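Local coordinates for protein ferredoxin-thioredoxin reductase subunit A2, chloroplastic (Arabidopsis thaliana, PDB 7C2B) that probably serves as the variable subunit of ferredoxin-thioredoxin reductase, the enzyme that reduces thioredoxins in two-electron steps with electrons from reduced ferredoxin, at residues A36-T41 with D105-I110; H48-P53 with E91-V96; V55-M60 with F98-K103; K65-L70 with N79-V84. All coordinates share one frame; numbering follows the deposited sequence.

Overall arrangement
Helix 25-31 leads into strand 37-40, the first strand of a small SH3-like barrel. Contact 1 pairs this strand with the last one, 107-109, so it closes the longest loop, inside which the other three contacts are nested. The long loop that follows strand 37-40 folds back on strand 94-102 twice: its tip (48-53) in contact 2 and its returning limb (55-60) in contact 3, and along the chain these two cross. Strand 61-67 then meets strand 82-90 in contact 4, the shortest closure, nested within all the others. Contact 3 touches each of the others, while contacts 2 and 4 lie on opposite sides of the chain's centre without touching.

Contact 1. Residues A36-T41 with D105-I110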
loop_
_atom_site.group_PDB
_atom_site.type_symbol
_atom_site.label_atom_id
_atom_site.label_comp_id
_atom_site.label_asym_id
_atom_site.label_seq_id
_atom_site.Cartn_x
_atom_site.Cartn_y
_atom_site.Cartn_z
ATOM N N ALA B 36 -2.081 25.939 11.450
ATOM C CA ALA B 36 -1.700 26.856 10.385
ATOM C C ALA B 36 -2.671 26.770 9.216
ATOM O O ALA B 36 -3.183 25.696 8.891
ATOM C CB ALA B 36 -0.283 26.557 9.894
ATOM N N ARG B 37 -2.913 27.907 8.575
ATOM C CA ARG B 37 -3.735 27.935 7.375
ATOM C C ARG B 37 -2.921 27.471 6.172
ATOM O O ARG B 37 -1.754 27.839 6.015
ATOM C CB ARG B 37 -4.282 29.343 7.138
ATOM C CG ARG B 37 -5.019 29.915 8.348
ATOM C CD ARG B 37 -5.617 31.281 8.053
ATOM N NE ARG B 37 -6.432 31.251 6.844
ATOM C CZ ARG B 37 -6.203 32.000 5.768
ATOM N NH1 ARG B 37 -5.181 32.851 5.751
ATOM N NH2 ARG B 37 -7.001 31.893 4.711
ATOM N N VAL B 38 -3.552 26.657 5.317
ATOM C CA VAL B 38 -2.890 26.037 4.177
ATOM C C VAL B 38 -3.794 26.144 2.956
ATOM O O VAL B 38 -5.017 26.262 3.065
ATOM C CB VAL B 38 -2.546 24.550 4.436
ATOM C CG1 VAL B 38 -1.510 24.418 5.558
ATOM C CG2 VAL B 38 -3.798 23.761 4.765
ATOM N N ARG B 39 -3.168 26.074 1.782
ATOM C CA ARG B 39 -3.857 26.035 0.498
ATOM C C ARG B 39 -3.406 24.788 -0.251
ATOM O O ARG B 39 -2.206 24.501 -0.309
ATOM C CB ARG B 39 -3.545 27.294 -0.326
ATOM C CG ARG B 39 -4.224 27.365 -1.691
ATOM C CD ARG B 39 -3.845 28.651 -2.436
ATOM N NE ARG B 39 -4.245 29.849 -1.698
ATOM C CZ ARG B 39 -3.395 30.698 -1.120
ATOM N NH1 ARG B 39 -2.091 30.489 -1.190
ATOM N NH2 ARG B 39 -3.851 31.755 -0.466
ATOM N N VAL B 40 -4.355 24.053 -0.833
ATOM C CA VAL B 40 -3.995 22.874 -1.610
ATOM C C VAL B 40 -3.414 23.317 -2.943
ATOM O O VAL B 40 -4.006 24.142 -3.651
ATOM C CB VAL B 40 -5.214 21.959 -1.816
ATOM C CG1 VAL B 40 -4.861 20.790 -2.729
ATOM C CG2 VAL B 40 -5.727 21.445 -0.474
ATOM N N THR B 41 -2.263 22.757 -3.304
ATOM C CA THR B 41 -1.488 23.256 -4.433
ATOM C C THR B 41 -1.441 22.300 -5.614
ATOM O O THR B 41 -0.739 22.585 -6.593
ATOM C CB THR B 41 -0.061 23.578 -3.980
ATOM O OG1 THR B 41 0.480 22.449 -3.287
ATOM C CG2 THR B 41 -0.070 24.757 -3.033
ATOM N N ASP B 105 3.745 17.618 0.272
ATOM C CA ASP B 105 3.895 18.168 -1.066
ATOM C C ASP B 105 2.561 18.476 -1.742
ATOM O O ASP B 105 2.552 18.816 -2.925
ATOM C CB ASP B 105 4.769 17.245 -1.940
ATOM C CG ASP B 105 4.139 15.882 -2.245
ATOM O OD1 ASP B 105 2.962 15.627 -1.908
ATOM O OD2 ASP B 105 4.850 15.044 -2.855
ATOM N N GLU B 106 1.437 18.417 -1.027
ATOM C CA GLU B 106 0.150 18.730 -1.627
ATOM C C GLU B 106 -0.384 20.098 -1.222
ATOM O O GLU B 106 -1.447 20.502 -1.702
ATOM C CB GLU B 106 -0.870 17.631 -1.267
ATOM C CG GLU B 106 -0.436 16.279 -1.825
ATOM C CD GLU B 106 -1.327 15.123 -1.398
ATOM O OE1 GLU B 106 -1.900 15.174 -0.285
ATOM O OE2 GLU B 106 -1.432 14.153 -2.180
ATOM N N PHE B 107 0.310 20.821 -0.348
ATOM C CA PHE B 107 -0.209 22.100 0.111
ATOM C C PHE B 107 0.953 23.037 0.414
ATOM O O PHE B 107 2.108 22.619 0.513
ATOM C CB PHE B 107 -1.121 21.935 1.344
ATOM C CG PHE B 107 -0.412 21.396 2.561
ATOM C CD1 PHE B 107 0.208 22.255 3.457
ATOM C CD2 PHE B 107 -0.369 20.034 2.807
ATOM C CE1 PHE B 107 0.866 21.765 4.563
ATOM C CE2 PHE B 107 0.284 19.529 3.917
ATOM C CZ PHE B 107 0.904 20.395 4.800
ATOM N N GLU B 108 0.619 24.314 0.583
ATOM C CA GLU B 108 1.564 25.339 1.004
ATOM C C GLU B 108 0.965 26.102 2.179
ATOM O O GLU B 108 -0.257 26.258 2.282
ATOM C CB GLU B 108 1.893 26.310 -0.157
ATOM C CG GLU B 108 0.754 27.288 -0.467
ATOM C CD GLU B 108 0.893 27.982 -1.812
ATOM O OE1 GLU B 108 1.920 27.780 -2.494
ATOM O OE2 GLU B 108 -0.039 28.726 -2.185
ATOM N N LEU B 109 1.833 26.559 3.080
ATOM C CA LEU B 109 1.395 27.456 4.143
ATOM C C LEU B 109 0.930 28.782 3.555
ATOM O O LEU B 109 1.527 29.305 2.610
ATOM C CB LEU B 109 2.528 27.702 5.138
ATOM C CG LEU B 109 2.959 26.527 6.016
ATOM C CD1 LEU B 109 4.076 26.954 6.953
ATOM C CD2 LEU B 109 1.786 26.010 6.797
ATOM N N ILE B 110 -0.136 29.334 4.121
ATOM C CA ILE B 110 -0.684 30.593 3.622
ATOM C C ILE B 110 0.012 31.794 4.252
ATOM O O ILE B 110 0.491 32.682 3.541
ATOM C CB ILE B 110 -2.207 30.635 3.860
ATOM C CG1 ILE B 110 -2.923 29.775 2.819
ATOM C CG2 ILE B 110 -2.720 32.065 3.790
ATOM C CD1 ILE B 110 -4.412 29.721 3.014
#
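With CG anti to the backbone N (chi1 -180°) and a bend at chi3, Arg-39 runs alongside Glu-108, whose CG takes the crowded position between backbone N and carbonyl carbon (chi1 74°). Arg-39 NH1 thus reaches Glu-108 OE2 at 2.9 Å, a salt bridge in the guanidinium plane that uses the anti lone pair, the carboxylate being turned nearly perpendicular (87°). Ile-110 comes over one face of this guanidinium, its CG1 3.9 Å from Arg-39 NH2, and its CG2 lies 3.2 Å from Arg-37 NH1. An alanine in place of Arg-39 would probably loosen this edge, losing the bridge to Glu-108, that from NH2 to Glu-61, and the guanidinium face on which Ile-110 packs. Beneath the side chains the backbones pair antiparallel: Arg-39 N to Glu-108 O and Glu-108 N to Arg-39 O, both 3.0 Å, flanked by Ile-110 N to Arg-37 O and Thr-41 N to Glu-106 O, both 2.9 Å. Val-38 CG1 meets Phe-107 CD1 obliquely at 3.5 Å. Within this chain strand 107-109 is an outermost strand of the sheet; strand 37-40 bonds onward to strand 61-67, and Val-40 and Phe-107 both touch Leu-102 of strand 94-102.

Contact 2. Residues H48-P53 with E91-V96; sequences HVVRVP and EGRGPV
Gly-92 swings the chain through a backbone conformation of positive phi (82°) and delivers Arg-93, the residue that does most of the work. With chi1 (-118°) and chi3 (104°) away from the staggered positions, its side chain reaches across to the loop 48-53 and brings its guanidinium against Val-50. There NH1 of Arg-93 donates to Val-50 O at 2.8 Å, in the carbonyl plane and on a lone pair, with the oxygen also in the guanidinium plane; NH2 of Arg-93 adds a weak bond to the same Val-50 O at 3.3 Å. Arg-51 crosses at about a right angle, its NE 4.0 Å from Arg-93 CZ and over the centre of one guanidinium face, while its CB lies 3.3 Å from Arg-93 NH1. The two NH2 groups of Arg-51 and Arg-93, like in charge, come within 3.6 Å. Replacing Arg-93 by an alanine would probably leave the Val-50 carbonyl without these donors and weaken the hold on the loop. Gly-94 forms a classic beta bulge with Arg-93, both facing Ile-90. Val-96 then puts CG2 over the other face of the Arg-93 guanidinium and CG1 at 3.9 Å from Val-49 CG1. A type II turn from Val-49 to Val-52 thus rests on a bulged beta-hairpin, in positions consistent with the RT loop and distal hairpin of an SH3-like barrel.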
loop_
_atom_site.group_PDB
_atom_site.type_symbol
_atom_site.label_atom_id
_atom_site.label_comp_id
_atom_site.label_asym_id
_atom_site.label_seq_id
_atom_site.Cartn_x
_atom_site.Cartn_y
_atom_site.Cartn_z
ATOM N N HIS B 48 -15.390 11.491 0.044
ATOM C CA HIS B 48 -16.012 11.166 1.322
ATOM C C HIS B 48 -16.835 12.304 1.917
ATOM O O HIS B 48 -17.328 12.162 3.035
ATOM C CB HIS B 48 -14.935 10.757 2.332
ATOM C CG HIS B 48 -13.976 11.862 2.649
ATOM N ND1 HIS B 48 -13.240 12.504 1.675
ATOM C CD2 HIS B 48 -13.665 12.466 3.818
ATOM C CE1 HIS B 48 -12.500 13.443 2.236
ATOM N NE2 HIS B 48 -12.745 13.446 3.533
ATOM N N VAL B 49 -16.978 13.433 1.226
ATOM C CA VAL B 49 -17.698 14.555 1.815
ATOM C C VAL B 49 -19.187 14.247 1.783
ATOM O O VAL B 49 -19.722 13.810 0.757
ATOM C CB VAL B 49 -17.356 15.862 1.084
ATOM C CG1 VAL B 49 -18.104 17.029 1.699
ATOM C CG2 VAL B 49 -15.867 16.111 1.165
ATOM N N VAL B 50 -19.858 14.438 2.919
ATOM C CA VAL B 50 -21.223 13.931 3.069
ATOM C C VAL B 50 -22.123 14.575 2.026
ATOM O O VAL B 50 -22.199 15.807 1.928
ATOM C CB VAL B 50 -21.737 14.178 4.488
ATOM C CG1 VAL B 50 -23.223 13.851 4.575
ATOM C CG2 VAL B 50 -20.934 13.353 5.490
ATOM N N ARG B 51 -22.767 13.739 1.213
ATOM C CA ARG B 51 -23.730 14.147 0.196
ATOM C C ARG B 51 -23.103 15.038 -0.874
ATOM O O ARG B 51 -23.810 15.758 -1.585
ATOM C CB ARG B 51 -24.950 14.835 0.835
ATOM C CG ARG B 51 -25.947 13.859 1.467
ATOM C CD ARG B 51 -27.212 14.565 1.983
ATOM N NE ARG B 51 -26.919 15.557 3.019
ATOM C CZ ARG B 51 -26.736 15.269 4.307
ATOM N NH1 ARG B 51 -26.824 14.012 4.727
ATOM N NH2 ARG B 51 -26.466 16.236 5.178
ATOM N N VAL B 52 -21.780 15.009 -1.002
ATOM C CA VAL B 52 -21.104 15.636 -2.135
ATOM C C VAL B 52 -20.232 14.579 -2.793
ATOM O O VAL B 52 -19.124 14.316 -2.309
ATOM C CB VAL B 52 -20.255 16.835 -1.702
ATOM C CG1 VAL B 52 -19.950 17.728 -2.906
ATOM C CG2 VAL B 52 -20.949 17.580 -0.595
ATOM N N PRO B 53 -20.685 13.959 -3.880
ATOM C CA PRO B 53 -19.963 12.799 -4.420
ATOM C C PRO B 53 -18.502 13.057 -4.759
ATOM O O PRO B 53 -17.687 12.140 -4.619
ATOM C CB PRO B 53 -20.776 12.450 -5.669
ATOM C CG PRO B 53 -22.176 12.857 -5.294
ATOM C CD PRO B 53 -22.006 14.130 -4.508
ATOM N N GLU B 91 -24.225 25.262 -2.799
ATOM C CA GLU B 91 -25.470 25.928 -3.158
ATOM C C GLU B 91 -26.662 25.089 -2.727
ATOM O O GLU B 91 -26.737 23.893 -3.021
ATOM C CB GLU B 91 -25.511 26.176 -4.664
ATOM C CG GLU B 91 -24.475 27.175 -5.158
ATOM C CD GLU B 91 -25.086 28.517 -5.506
ATOM O OE1 GLU B 91 -25.531 29.228 -4.579
ATOM O OE2 GLU B 91 -25.124 28.858 -6.708
ATOM N N GLY B 92 -27.595 25.723 -2.021
ATOM C CA GLY B 92 -28.742 25.033 -1.474
ATOM C C GLY B 92 -28.487 24.311 -0.170
ATOM O O GLY B 92 -29.384 23.607 0.311
ATOM N N ARG B 93 -27.299 24.464 0.417
ATOM C CA ARG B 93 -26.939 23.778 1.654
ATOM C C ARG B 93 -26.181 24.641 2.651
ATOM O O ARG B 93 -26.278 24.381 3.855
ATOM C CB ARG B 93 -26.094 22.537 1.348
ATOM C CG ARG B 93 -26.720 21.233 1.786
ATOM C CD ARG B 93 -25.804 20.075 1.460
ATOM N NE ARG B 93 -25.121 19.580 2.650
ATOM C CZ ARG B 93 -24.291 18.545 2.646
ATOM N NH1 ARG B 93 -24.043 17.909 1.508
ATOM N NH2 ARG B 93 -23.706 18.148 3.773
ATOM N N GLY B 94 -25.434 25.648 2.213
ATOM C CA GLY B 94 -24.608 26.419 3.108
ATOM C C GLY B 94 -23.258 25.764 3.312
ATOM O O GLY B 94 -22.846 24.877 2.557
ATOM N N PRO B 95 -22.546 26.180 4.353
ATOM C CA PRO B 95 -21.185 25.673 4.561
ATOM C C PRO B 95 -21.189 24.214 4.992
ATOM O O PRO B 95 -21.970 23.801 5.853
ATOM C CB PRO B 95 -20.638 26.587 5.662
ATOM C CG PRO B 95 -21.840 27.028 6.414
ATOM C CD PRO B 95 -22.963 27.116 5.412
ATOM N N VAL B 96 -20.308 23.427 4.377
ATOM C CA VAL B 96 -20.127 22.020 4.722
ATOM C C VAL B 96 -18.689 21.835 5.192
ATOM O O VAL B 96 -17.746 22.073 4.432
ATOM C CB VAL B 96 -20.453 21.093 3.541
ATOM C CG1 VAL B 96 -20.093 19.649 3.866
ATOM C CG2 VAL B 96 -21.928 21.204 3.198
#

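Contact 3. Residues V55-M60 with F98-K103. With NO3 (nitrate ion), chain J.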
loop_
_atom_site.group_PDB
_atom_site.type_symbol
_atom_site.label_atom_id
_atom_site.label_comp_id
_atom_site.label_asym_id
_atom_site.label_seq_id
_atom_site.Cartn_x
_atom_site.Cartn_y
_atom_site.Cartn_z
ATOM N N VAL B 55 -15.317 16.223 -4.764
ATOM C CA VAL B 55 -14.856 17.576 -4.490
ATOM C C VAL B 55 -13.433 17.703 -5.008
ATOM O O VAL B 55 -12.582 16.863 -4.703
ATOM C CB VAL B 55 -14.914 17.914 -2.988
ATOM C CG1 VAL B 55 -14.367 19.305 -2.729
ATOM C CG2 VAL B 55 -16.335 17.802 -2.480
ATOM N N GLU B 56 -13.179 18.745 -5.796
ATOM C CA GLU B 56 -11.829 19.076 -6.235
ATOM C C GLU B 56 -11.219 20.031 -5.217
ATOM O O GLU B 56 -11.764 21.112 -4.969
ATOM C CB GLU B 56 -11.835 19.705 -7.629
ATOM C CG GLU B 56 -10.469 20.312 -8.037
ATOM C CD GLU B 56 -9.347 19.284 -8.117
ATOM O OE1 GLU B 56 -9.431 18.356 -8.953
ATOM O OE2 GLU B 56 -8.371 19.401 -7.344
ATOM N N LEU B 57 -10.095 19.634 -4.622
ATOM C CA LEU B 57 -9.541 20.413 -3.521
ATOM C C LEU B 57 -8.547 21.477 -3.966
ATOM O O LEU B 57 -8.223 22.363 -3.167
ATOM C CB LEU B 57 -8.849 19.498 -2.512
ATOM C CG LEU B 57 -9.815 18.622 -1.708
ATOM C CD1 LEU B 57 -9.069 17.884 -0.617
ATOM C CD2 LEU B 57 -10.938 19.474 -1.114
ATOM N N MET B 58 -8.048 21.415 -5.196
ATOM C CA MET B 58 -6.976 22.333 -5.576
ATOM C C MET B 58 -7.433 23.775 -5.426
ATOM O O MET B 58 -8.510 24.155 -5.900
ATOM C CB MET B 58 -6.522 22.084 -7.009
ATOM C CG MET B 58 -5.405 23.049 -7.407
ATOM S SD MET B 58 -4.568 22.467 -8.857
ATOM C CE MET B 58 -3.222 23.664 -8.951
ATOM N N GLY B 59 -6.628 24.573 -4.733
ATOM C CA GLY B 59 -6.965 25.957 -4.495
ATOM C C GLY B 59 -7.801 26.213 -3.263
ATOM O O GLY B 59 -7.937 27.373 -2.860
ATOM N N MET B 60 -8.371 25.181 -2.649
ATOM C CA MET B 60 -9.144 25.381 -1.434
ATOM C C MET B 60 -8.219 25.654 -0.256
ATOM O O MET B 60 -7.096 25.150 -0.186
ATOM C CB MET B 60 -10.024 24.166 -1.150
ATOM C CG MET B 60 -11.118 24.019 -2.185
ATOM S SD MET B 60 -12.328 22.755 -1.799
ATOM C CE MET B 60 -12.822 23.258 -0.147
ATOM N N PHE B 98 -15.513 19.592 6.508
ATOM C CA PHE B 98 -14.987 18.243 6.361
ATOM C C PHE B 98 -13.485 18.257 6.583
ATOM O O PHE B 98 -12.849 19.311 6.634
ATOM C CB PHE B 98 -15.322 17.634 4.984
ATOM C CG PHE B 98 -14.689 18.351 3.811
ATOM C CD1 PHE B 98 -15.308 19.453 3.239
ATOM C CD2 PHE B 98 -13.489 17.903 3.259
ATOM C CE1 PHE B 98 -14.743 20.114 2.154
ATOM C CE2 PHE B 98 -12.915 18.561 2.179
ATOM C CZ PHE B 98 -13.549 19.663 1.618
ATOM N N PHE B 99 -12.930 17.061 6.721
ATOM C CA PHE B 99 -11.499 16.864 6.866
ATOM C C PHE B 99 -10.982 16.055 5.690
ATOM O O PHE B 99 -11.704 15.231 5.119
ATOM C CB PHE B 99 -11.172 16.144 8.182
ATOM C CG PHE B 99 -11.752 16.824 9.390
ATOM C CD1 PHE B 99 -11.131 17.942 9.938
ATOM C CD2 PHE B 99 -12.931 16.368 9.959
ATOM C CE1 PHE B 99 -11.668 18.583 11.041
ATOM C CE2 PHE B 99 -13.482 17.013 11.065
ATOM C CZ PHE B 99 -12.846 18.121 11.606
ATOM N N THR B 100 -9.728 16.309 5.327
ATOM C CA THR B 100 -9.033 15.548 4.303
ATOM C C THR B 100 -7.599 15.363 4.773
ATOM O O THR B 100 -7.001 16.290 5.324
ATOM C CB THR B 100 -9.065 16.256 2.932
ATOM O OG1 THR B 100 -10.401 16.250 2.403
ATOM C CG2 THR B 100 -8.147 15.557 1.942
ATOM N N HIS B 101 -7.059 14.164 4.579
ATOM C CA HIS B 101 -5.667 13.878 4.910
ATOM C C HIS B 101 -4.758 14.242 3.743
ATOM O O HIS B 101 -5.016 13.841 2.600
ATOM C CB HIS B 101 -5.513 12.401 5.266
ATOM C CG HIS B 101 -6.099 12.035 6.594
ATOM N ND1 HIS B 101 -7.442 11.766 6.778
ATOM C CD2 HIS B 101 -5.513 11.873 7.803
ATOM C CE1 HIS B 101 -7.654 11.457 8.044
ATOM N NE2 HIS B 101 -6.500 11.518 8.688
ATOM N N LEU B 102 -3.688 14.994 4.033
ATOM C CA LEU B 102 -2.740 15.441 3.017
ATOM C C LEU B 102 -1.315 15.088 3.433
ATOM O O LEU B 102 -1.017 14.875 4.613
ATOM C CB LEU B 102 -2.807 16.964 2.784
ATOM C CG LEU B 102 -4.147 17.608 2.454
ATOM C CD1 LEU B 102 -3.926 19.099 2.166
ATOM C CD2 LEU B 102 -4.729 16.915 1.251
ATOM N N LYS B 103 -0.433 15.027 2.444
ATOM C CA LYS B 103 0.999 15.006 2.709
ATOM C C LYS B 103 1.605 16.337 2.292
ATOM O O LYS B 103 0.968 17.156 1.621
ATOM C CB LYS B 103 1.690 13.831 2.001
ATOM C CG LYS B 103 1.425 13.708 0.512
ATOM C CD LYS B 103 2.086 12.434 -0.001
ATOM C CE LYS B 103 1.635 12.090 -1.401
ATOM N NZ LYS B 103 2.061 13.136 -2.351
HETATM N N NO3 J . -6.474 8.667 10.497
HETATM O O1 NO3 J . -6.253 7.418 10.514
HETATM O O2 NO3 J . -7.662 9.098 10.370
HETATM O O3 NO3 J . -5.508 9.479 10.609
#
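The returning limb of the loop that corresponds in position to the RT loop of SH3-like barrels, strand 55-56 and the turn after it, packs on the inner side of strand 94-102. Leu-57 carries the contact by splitting its two methyls. CD2 of Leu-57 meets CZ of Phe-98 tip to tip at 3.8 Å, in the plane of the ring and at its edge, while CD1 of Leu-57 reaches CG2 of Thr-100 at 3.6 Å. Phe-98 holds CG in the crowded position between backbone N and carbonyl carbon (chi1 64°), which sends the ring across to the loop. Met-60, bent at chi3, crosses this ring at about a right angle with CE 4.1 Å from Phe-98 CZ, and Val-55 CG1 lies 4.4 Å from the same CZ. The two segments meet by side-chain packing alone, mostly apolar, and the loop fixes its own shape: Met-60 N donates to Leu-57 O at 2.9 Å, closing a type II turn with Gly-59 at a positive phi. Glu-56 OE2 receives Met-58 N at 3.0 Å through its anti lone pair and also binds Leu-44 N. On the other side of the strand, His-101 bonds a nitrate weakly through NE2 and, through ND1, an acidic side chain of another protein chain. Such packing is consistent with part of the hydrophobic core of an SH3-like barrel.

Contact 4. Residues K65-L70 with N79-V84; sequences KDYVVL and NLPFKV. With NO3 (nitrate ion), chain E; NO3 (nitrate ion), chain K.
Tyr-67 and Phe-82 form the apolar centre as a non-hydrogen-bonded antiparallel pair, their rings meeting edge to face. The edge of Tyr-67 points at the Phe-82 face, with CD1 of Tyr-67 above the ring centre and 3.6 Å from Phe-82 CE1; the planes stand 52° apart. CG of Tyr-67 is anti to its backbone N (chi1 178°), and the ring extends alongside Pro-81, whose CB lies 3.5 Å from Tyr-67 CE1. Val-69 CG1 touches the same Pro-81 CB at 3.8 Å. Helix 25-31 adds Ala-30 against both rings, and Asp-27 takes the hydrogen bond of the Tyr-67 hydroxyl. Outward, backbone bonds join the chains: Val-68 N to Pro-81 O, in the carbonyl plane, at 3.2 Å, and Lys-83 N to Asp-66 O, from above the plane of the Asp-66 carbonyl, at 2.8 Å. Beyond them a classic beta bulge sets Lys-65 and Asp-66 both against Lys-83, whose O takes Lys-65 N at 2.6 Å nearly along the C=O axis and Asp-66 N at 3.1 Å on a lone pair. Beyond the pairing Asn-79 ND2 bonds two nitrates, one weakly, probably from the crystallisation liquor. The chemistry implies an apolar centre of two rings and a proline, main-chain polar groups paired beside it, while doubly gripped Lys-83 O would pin the register at the bulge.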
loop_
_atom_site.group_PDB
_atom_site.type_symbol
_atom_site.label_atom_id
_atom_site.label_comp_id
_atom_site.label_asym_id
_atom_site.label_seq_id
_atom_site.Cartn_x
_atom_site.Cartn_y
_atom_site.Cartn_z
ATOM N N LYS B 65 -5.600 20.562 11.155
ATOM C CA LYS B 65 -6.272 20.140 12.375
ATOM C C LYS B 65 -5.364 19.279 13.235
ATOM O O LYS B 65 -5.355 19.407 14.463
ATOM C CB LYS B 65 -7.543 19.370 12.012
ATOM C CG LYS B 65 -8.454 19.031 13.192
ATOM C CD LYS B 65 -9.288 20.249 13.587
ATOM C CE LYS B 65 -10.254 19.913 14.721
ATOM N NZ LYS B 65 -11.088 21.083 15.102
ATOM N N ASP B 66 -4.606 18.388 12.606
ATOM C CA ASP B 66 -3.744 17.489 13.348
ATOM C C ASP B 66 -2.617 17.036 12.442
ATOM O O ASP B 66 -2.715 17.089 11.212
ATOM C CB ASP B 66 -4.506 16.271 13.888
ATOM C CG ASP B 66 -3.948 15.776 15.218
ATOM O OD1 ASP B 66 -2.834 16.203 15.596
ATOM O OD2 ASP B 66 -4.629 14.971 15.894
ATOM N N TYR B 67 -1.537 16.611 13.081
ATOM C CA TYR B 67 -0.461 15.877 12.436
ATOM C C TYR B 67 -0.240 14.634 13.272
ATOM O O TYR B 67 0.145 14.733 14.440
ATOM C CB TYR B 67 0.812 16.712 12.366
ATOM C CG TYR B 67 1.986 15.998 11.753
ATOM C CD1 TYR B 67 2.116 15.906 10.371
ATOM C CD2 TYR B 67 2.981 15.445 12.549
ATOM C CE1 TYR B 67 3.209 15.269 9.792
ATOM C CE2 TYR B 67 4.077 14.807 11.988
ATOM C CZ TYR B 67 4.189 14.723 10.609
ATOM O OH TYR B 67 5.283 14.093 10.052
ATOM N N VAL B 68 -0.511 13.469 12.713
ATOM C CA VAL B 68 -0.467 12.255 13.511
ATOM C C VAL B 68 0.501 11.287 12.854
ATOM O O VAL B 68 0.217 10.735 11.785
ATOM C CB VAL B 68 -1.856 11.634 13.697
ATOM C CG1 VAL B 68 -1.755 10.389 14.561
ATOM C CG2 VAL B 68 -2.795 12.642 14.358
ATOM N N VAL B 69 1.661 11.103 13.480
ATOM C CA VAL B 69 2.576 10.030 13.129
ATOM C C VAL B 69 2.915 9.171 14.328
ATOM O O VAL B 69 3.705 8.235 14.202
ATOM C CB VAL B 69 3.865 10.569 12.471
ATOM C CG1 VAL B 69 3.532 11.311 11.187
ATOM C CG2 VAL B 69 4.618 11.483 13.439
ATOM N N LEU B 70 2.368 9.487 15.496
ATOM C CA LEU B 70 2.528 8.689 16.701
ATOM C C LEU B 70 1.162 8.238 17.186
ATOM O O LEU B 70 0.159 8.930 16.996
ATOM C CB LEU B 70 3.194 9.471 17.831
ATOM C CG LEU B 70 4.588 10.061 17.676
ATOM C CD1 LEU B 70 4.989 10.670 19.011
ATOM C CD2 LEU B 70 5.590 9.000 17.242
ATOM N N ASN B 79 0.634 7.670 5.584
ATOM C CA ASN B 79 1.381 8.410 4.571
ATOM C C ASN B 79 0.698 9.701 4.122
ATOM O O ASN B 79 1.234 10.399 3.255
ATOM C CB ASN B 79 1.693 7.515 3.356
ATOM C CG ASN B 79 0.457 7.085 2.580
ATOM O OD1 ASN B 79 -0.683 7.420 2.920
ATOM N ND2 ASN B 79 0.687 6.327 1.509
ATOM N N LEU B 80 -0.453 10.044 4.692
ATOM C CA LEU B 80 -1.075 11.358 4.532
ATOM C C LEU B 80 -1.250 11.945 5.934
ATOM O O LEU B 80 -2.363 11.978 6.475
ATOM C CB LEU B 80 -2.411 11.262 3.790
ATOM C CG LEU B 80 -2.362 10.612 2.396
ATOM C CD1 LEU B 80 -3.769 10.308 1.855
ATOM C CD2 LEU B 80 -1.566 11.471 1.394
ATOM N N PRO B 81 -0.161 12.396 6.569
ATOM C CA PRO B 81 -0.219 12.644 8.021
ATOM C C PRO B 81 -0.897 13.932 8.455
ATOM O O PRO B 81 -1.236 14.039 9.641
ATOM C CB PRO B 81 1.263 12.659 8.437
ATOM C CG PRO B 81 1.974 13.056 7.240
ATOM C CD PRO B 81 1.218 12.478 6.059
ATOM N N PHE B 82 -1.108 14.903 7.566
ATOM C CA PHE B 82 -1.745 16.166 7.926
ATOM C C PHE B 82 -3.256 16.055 7.769
ATOM O O PHE B 82 -3.761 15.921 6.652
ATOM C CB PHE B 82 -1.225 17.307 7.054
ATOM C CG PHE B 82 0.222 17.657 7.298
ATOM C CD1 PHE B 82 0.569 18.590 8.268
ATOM C CD2 PHE B 82 1.232 17.083 6.535
ATOM C CE1 PHE B 82 1.901 18.927 8.491
ATOM C CE2 PHE B 82 2.576 17.423 6.748
ATOM C CZ PHE B 82 2.908 18.345 7.729
ATOM N N LYS B 83 -3.981 16.145 8.878
ATOM C CA LYS B 83 -5.436 16.186 8.819
ATOM C C LYS B 83 -5.840 17.650 8.717
ATOM O O LYS B 83 -5.543 18.438 9.617
ATOM C CB LYS B 83 -6.053 15.513 10.042
ATOM C CG LYS B 83 -7.568 15.293 9.951
ATOM C CD LYS B 83 -8.095 14.706 11.256
ATOM C CE LYS B 83 -9.577 14.960 11.447
ATOM N NZ LYS B 83 -10.074 14.210 12.646
ATOM N N VAL B 84 -6.481 18.023 7.609
ATOM C CA VAL B 84 -6.769 19.420 7.303
ATOM C C VAL B 84 -8.277 19.629 7.314
ATOM O O VAL B 84 -9.023 18.855 6.702
ATOM C CB VAL B 84 -6.169 19.833 5.948
ATOM C CG1 VAL B 84 -6.436 21.301 5.674
ATOM C CG2 VAL B 84 -4.681 19.544 5.935
HETATM N N NO3 E . 4.487 5.185 1.762
HETATM O O1 NO3 E . 3.449 5.218 1.035
HETATM O O2 NO3 E . 4.417 5.447 3.003
HETATM O O3 NO3 E . 5.603 4.893 1.244
HETATM N N NO3 K . -1.466 8.026 -0.860
HETATM O O1 NO3 K . -2.493 8.323 -1.548
HETATM O O2 NO3 K . -1.619 7.244 0.134
HETATM O O3 NO3 K . -0.317 8.513 -1.165
#